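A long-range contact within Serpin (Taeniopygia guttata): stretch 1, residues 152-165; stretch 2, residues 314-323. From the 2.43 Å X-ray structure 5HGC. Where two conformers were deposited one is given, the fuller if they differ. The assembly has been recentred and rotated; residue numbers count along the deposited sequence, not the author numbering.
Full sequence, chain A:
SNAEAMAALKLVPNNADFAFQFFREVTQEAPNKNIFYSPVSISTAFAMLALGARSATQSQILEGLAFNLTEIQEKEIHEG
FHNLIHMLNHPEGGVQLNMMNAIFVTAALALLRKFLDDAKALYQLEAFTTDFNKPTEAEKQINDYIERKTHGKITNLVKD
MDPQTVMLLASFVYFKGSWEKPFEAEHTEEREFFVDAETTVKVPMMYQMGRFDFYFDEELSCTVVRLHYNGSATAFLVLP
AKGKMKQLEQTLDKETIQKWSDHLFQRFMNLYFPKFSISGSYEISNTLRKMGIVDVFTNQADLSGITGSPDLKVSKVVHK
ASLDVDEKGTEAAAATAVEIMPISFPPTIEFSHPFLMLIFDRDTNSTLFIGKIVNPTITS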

# COMPACT_ATOMS: atom_id res chain seq x y z
N GLY A 152 9.45 -7.95 -14.26
CA GLY A 152 9.74 -9.23 -13.72
C GLY A 152 9.41 -9.33 -12.27
O GLY A 152 9.23 -10.43 -11.80
N LYS A 153 9.24 -8.21 -11.58
CA LYS A 153 9.09 -8.20 -10.09
C LYS A 153 7.83 -8.81 -9.52
O LYS A 153 7.83 -9.19 -8.36
CB LYS A 153 9.28 -6.79 -9.53
CG LYS A 153 10.62 -6.16 -9.90
CD LYS A 153 11.84 -6.90 -9.31
CE LYS A 153 13.13 -6.16 -9.69
NZ LYS A 153 14.33 -6.74 -9.03
N ILE A 154 6.76 -8.85 -10.30
CA ILE A 154 5.51 -9.45 -9.86
C ILE A 154 5.02 -10.32 -11.00
O ILE A 154 4.91 -9.85 -12.14
CB ILE A 154 4.40 -8.41 -9.58
CG1 ILE A 154 4.79 -7.46 -8.46
CG2 ILE A 154 3.11 -9.12 -9.17
CD1 ILE A 154 3.72 -6.41 -8.13
N THR A 155 4.74 -11.58 -10.69
CA THR A 155 4.20 -12.55 -11.65
C THR A 155 2.93 -13.14 -10.99
O THR A 155 2.65 -12.89 -9.81
CB THR A 155 5.23 -13.66 -11.93
OG1 THR A 155 5.57 -14.26 -10.69
CG2 THR A 155 6.56 -13.14 -12.54
N ASN A 156 2.17 -13.93 -11.74
CA ASN A 156 1.06 -14.71 -11.13
C ASN A 156 0.06 -13.93 -10.30
O ASN A 156 -0.32 -14.41 -9.22
CB ASN A 156 1.53 -15.88 -10.24
CG ASN A 156 2.40 -16.88 -10.99
OD1 ASN A 156 2.27 -17.09 -12.21
ND2 ASN A 156 3.31 -17.52 -10.25
N LEU A 157 -0.38 -12.78 -10.82
CA LEU A 157 -1.51 -12.07 -10.26
C LEU A 157 -2.77 -12.93 -10.05
O LEU A 157 -3.34 -12.90 -8.95
CB LEU A 157 -1.86 -10.83 -11.09
CG LEU A 157 -2.94 -9.89 -10.47
CD1 LEU A 157 -2.47 -9.15 -9.22
CD2 LEU A 157 -3.54 -8.91 -11.47
N VAL A 158 -3.24 -13.65 -11.07
CA VAL A 158 -4.49 -14.44 -10.96
C VAL A 158 -4.25 -15.93 -11.27
O VAL A 158 -3.31 -16.24 -12.00
CB VAL A 158 -5.60 -13.88 -11.88
CG1 VAL A 158 -6.13 -12.56 -11.34
CG2 VAL A 158 -5.10 -13.69 -13.31
N LYS A 159 -5.09 -16.81 -10.70
CA LYS A 159 -5.03 -18.30 -10.86
C LYS A 159 -6.48 -18.75 -10.78
O LYS A 159 -7.23 -18.23 -9.94
CB LYS A 159 -4.23 -19.00 -9.73
N ASP A 160 -6.87 -19.70 -11.64
CA ASP A 160 -8.27 -20.23 -11.69
C ASP A 160 -9.36 -19.12 -11.71
O ASP A 160 -10.00 -18.86 -10.66
CB ASP A 160 -8.56 -21.19 -10.50
CG ASP A 160 -7.66 -22.43 -10.49
OD1 ASP A 160 -7.40 -23.04 -11.56
OD2 ASP A 160 -7.21 -22.80 -9.38
N MET A 161 -9.56 -18.49 -12.87
CA MET A 161 -10.50 -17.37 -12.97
C MET A 161 -11.87 -17.83 -13.45
O MET A 161 -11.96 -18.50 -14.48
CB MET A 161 -9.96 -16.27 -13.89
CG MET A 161 -9.08 -15.24 -13.19
SD MET A 161 -9.90 -14.31 -11.86
CE MET A 161 -10.98 -13.25 -12.79
N ASP A 162 -12.92 -17.47 -12.71
CA ASP A 162 -14.29 -17.85 -13.11
C ASP A 162 -14.61 -17.50 -14.60
O ASP A 162 -14.48 -16.33 -15.00
CB ASP A 162 -15.35 -17.27 -12.17
CG ASP A 162 -16.75 -17.85 -12.43
OD1 ASP A 162 -17.14 -18.06 -13.59
OD2 ASP A 162 -17.49 -18.09 -11.46
N PRO A 163 -15.01 -18.49 -15.44
CA PRO A 163 -15.31 -18.19 -16.86
C PRO A 163 -16.49 -17.24 -17.07
O PRO A 163 -16.66 -16.70 -18.15
CB PRO A 163 -15.59 -19.57 -17.49
CG PRO A 163 -15.80 -20.49 -16.35
CD PRO A 163 -15.01 -19.95 -15.19
N GLN A 164 -17.27 -17.01 -16.04
CA GLN A 164 -18.29 -15.98 -16.06
C GLN A 164 -17.89 -14.55 -15.56
O GLN A 164 -18.78 -13.72 -15.19
CB GLN A 164 -19.47 -16.51 -15.26
CG GLN A 164 -20.56 -17.06 -16.16
CD GLN A 164 -21.87 -17.13 -15.44
OE1 GLN A 164 -21.96 -17.74 -14.35
NE2 GLN A 164 -22.92 -16.50 -16.02
N THR A 165 -16.58 -14.27 -15.51
CA THR A 165 -16.07 -13.00 -14.99
C THR A 165 -16.55 -11.92 -15.92
O THR A 165 -16.43 -12.01 -17.12
CB THR A 165 -14.53 -12.99 -14.92
OG1 THR A 165 -14.10 -14.02 -14.03
CG2 THR A 165 -14.00 -11.68 -14.39
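Stretch 2 314-323: VSKVVHKASL

An extended strand can pack against an irregular segment without a single direct hydrogen bond between them, and the serpin contact between residues 152-165 and 314-323 illustrates this. Stretch 1 has no regular helix or strand and ends in a type I beta turn from Asp162 to Thr165; most of stretch 2 is strand, running on past Leu323. The two stretches run in opposite directions: Thr165 lies nearest Ser315, Leu157 nearest Lys320 and Ile154 nearest Ser322, with CA-CA separations of 5.7, 7.1 and 7.3 Å.

From Lys316 onward the alternation of the strand presents every second residue to stretch 1. Lys316, Val318, Lys320 and Ser322 point toward stretch 1, while His319 and Ala321 point away. Val318 receives Leu157 (CD1 to Val318 CG1, 3.5 Å) and Val158 (CG1 to Val318 CG2, 4.0 Å). The lysines contribute their aliphatic portions: Lys320 CD lies 3.6 Å from Ile154 CG2, and Lys316 CD 3.3 Å from Met161 SD. At the far end, Thr165 CG2 approaches Ser315 CB at 3.8 Å.

No direct hydrogen bond crosses the interface; water supplies the polar links. One water donates to Lys153 O (2.9 Å), accepts a weak bond from Lys320 NZ (3.1 Å) and bonds Ser322 OG (3.2 Å). Another accepts from Thr155 N (3.3 Å) and, weakly, from Lys320 NZ (2.8 Å).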

# COMPACT_ATOMS: atom_id res chain seq x y z
N VAL A 314 -18.34 -5.41 -10.69
CA VAL A 314 -16.95 -5.81 -10.52
C VAL A 314 -17.01 -7.23 -10.04
O VAL A 314 -17.54 -7.46 -8.98
CB VAL A 314 -16.20 -4.88 -9.53
CG1 VAL A 314 -14.75 -5.29 -9.35
CG2 VAL A 314 -16.29 -3.45 -10.05
N SER A 315 -16.50 -8.16 -10.84
CA SER A 315 -16.52 -9.57 -10.46
C SER A 315 -15.44 -9.88 -9.40
O SER A 315 -15.69 -10.59 -8.45
CB SER A 315 -16.33 -10.51 -11.68
OG SER A 315 -17.37 -10.36 -12.62
N LYS A 316 -14.26 -9.31 -9.59
CA LYS A 316 -13.08 -9.67 -8.84
C LYS A 316 -12.19 -8.40 -8.89
O LYS A 316 -12.09 -7.77 -9.95
CB LYS A 316 -12.43 -10.84 -9.53
CG LYS A 316 -12.18 -12.03 -8.63
CD LYS A 316 -10.91 -12.82 -9.04
CE LYS A 316 -10.64 -14.01 -8.09
NZ LYS A 316 -9.28 -14.59 -8.20
N VAL A 317 -11.65 -8.00 -7.74
CA VAL A 317 -10.57 -7.00 -7.62
C VAL A 317 -9.44 -7.64 -6.89
O VAL A 317 -9.59 -8.03 -5.74
CB VAL A 317 -10.99 -5.66 -7.00
CG1 VAL A 317 -11.93 -5.83 -5.82
CG2 VAL A 317 -9.77 -4.79 -6.63
N VAL A 318 -8.34 -7.83 -7.61
CA VAL A 318 -7.08 -8.34 -7.06
C VAL A 318 -6.10 -7.20 -6.84
O VAL A 318 -5.89 -6.41 -7.75
CB VAL A 318 -6.44 -9.40 -7.96
CG1 VAL A 318 -5.24 -10.03 -7.24
CG2 VAL A 318 -7.47 -10.49 -8.21
N HIS A 319 -5.55 -7.12 -5.62
CA HIS A 319 -4.48 -6.19 -5.28
C HIS A 319 -3.20 -6.92 -4.92
O HIS A 319 -3.24 -7.80 -4.08
CB HIS A 319 -4.89 -5.30 -4.14
CG HIS A 319 -3.78 -4.42 -3.66
ND1 HIS A 319 -3.33 -3.34 -4.39
CD2 HIS A 319 -3.00 -4.49 -2.56
CE1 HIS A 319 -2.33 -2.77 -3.73
NE2 HIS A 319 -2.12 -3.45 -2.62
N LYS A 320 -2.08 -6.60 -5.56
CA LYS A 320 -0.81 -7.23 -5.15
C LYS A 320 0.25 -6.15 -4.93
O LYS A 320 0.53 -5.34 -5.83
CB LYS A 320 -0.33 -8.30 -6.15
CG LYS A 320 0.78 -9.23 -5.66
CD LYS A 320 0.96 -10.40 -6.61
CE LYS A 320 1.78 -11.59 -6.06
NZ LYS A 320 3.27 -11.60 -6.29
N ALA A 321 0.82 -6.12 -3.71
CA ALA A 321 1.91 -5.18 -3.39
C ALA A 321 3.16 -5.97 -3.09
O ALA A 321 3.11 -7.02 -2.49
CB ALA A 321 1.56 -4.28 -2.22
N SER A 322 4.29 -5.43 -3.48
CA SER A 322 5.51 -6.15 -3.35
C SER A 322 6.66 -5.19 -3.01
O SER A 322 6.78 -4.07 -3.54
CB SER A 322 5.72 -6.88 -4.65
OG SER A 322 6.78 -7.73 -4.52
N LEU A 323 7.53 -5.64 -2.12
CA LEU A 323 8.55 -4.77 -1.54
C LEU A 323 9.81 -5.54 -1.31
O LEU A 323 9.79 -6.63 -0.76
CB LEU A 323 8.04 -4.21 -0.20
CG LEU A 323 9.06 -3.48 0.71
CD1 LEU A 323 9.43 -2.10 0.15
CD2 LEU A 323 8.57 -3.39 2.18
O HOH W 1 6.02 -10.21 -6.33
O HOH W 2 5.47 -12.72 -7.71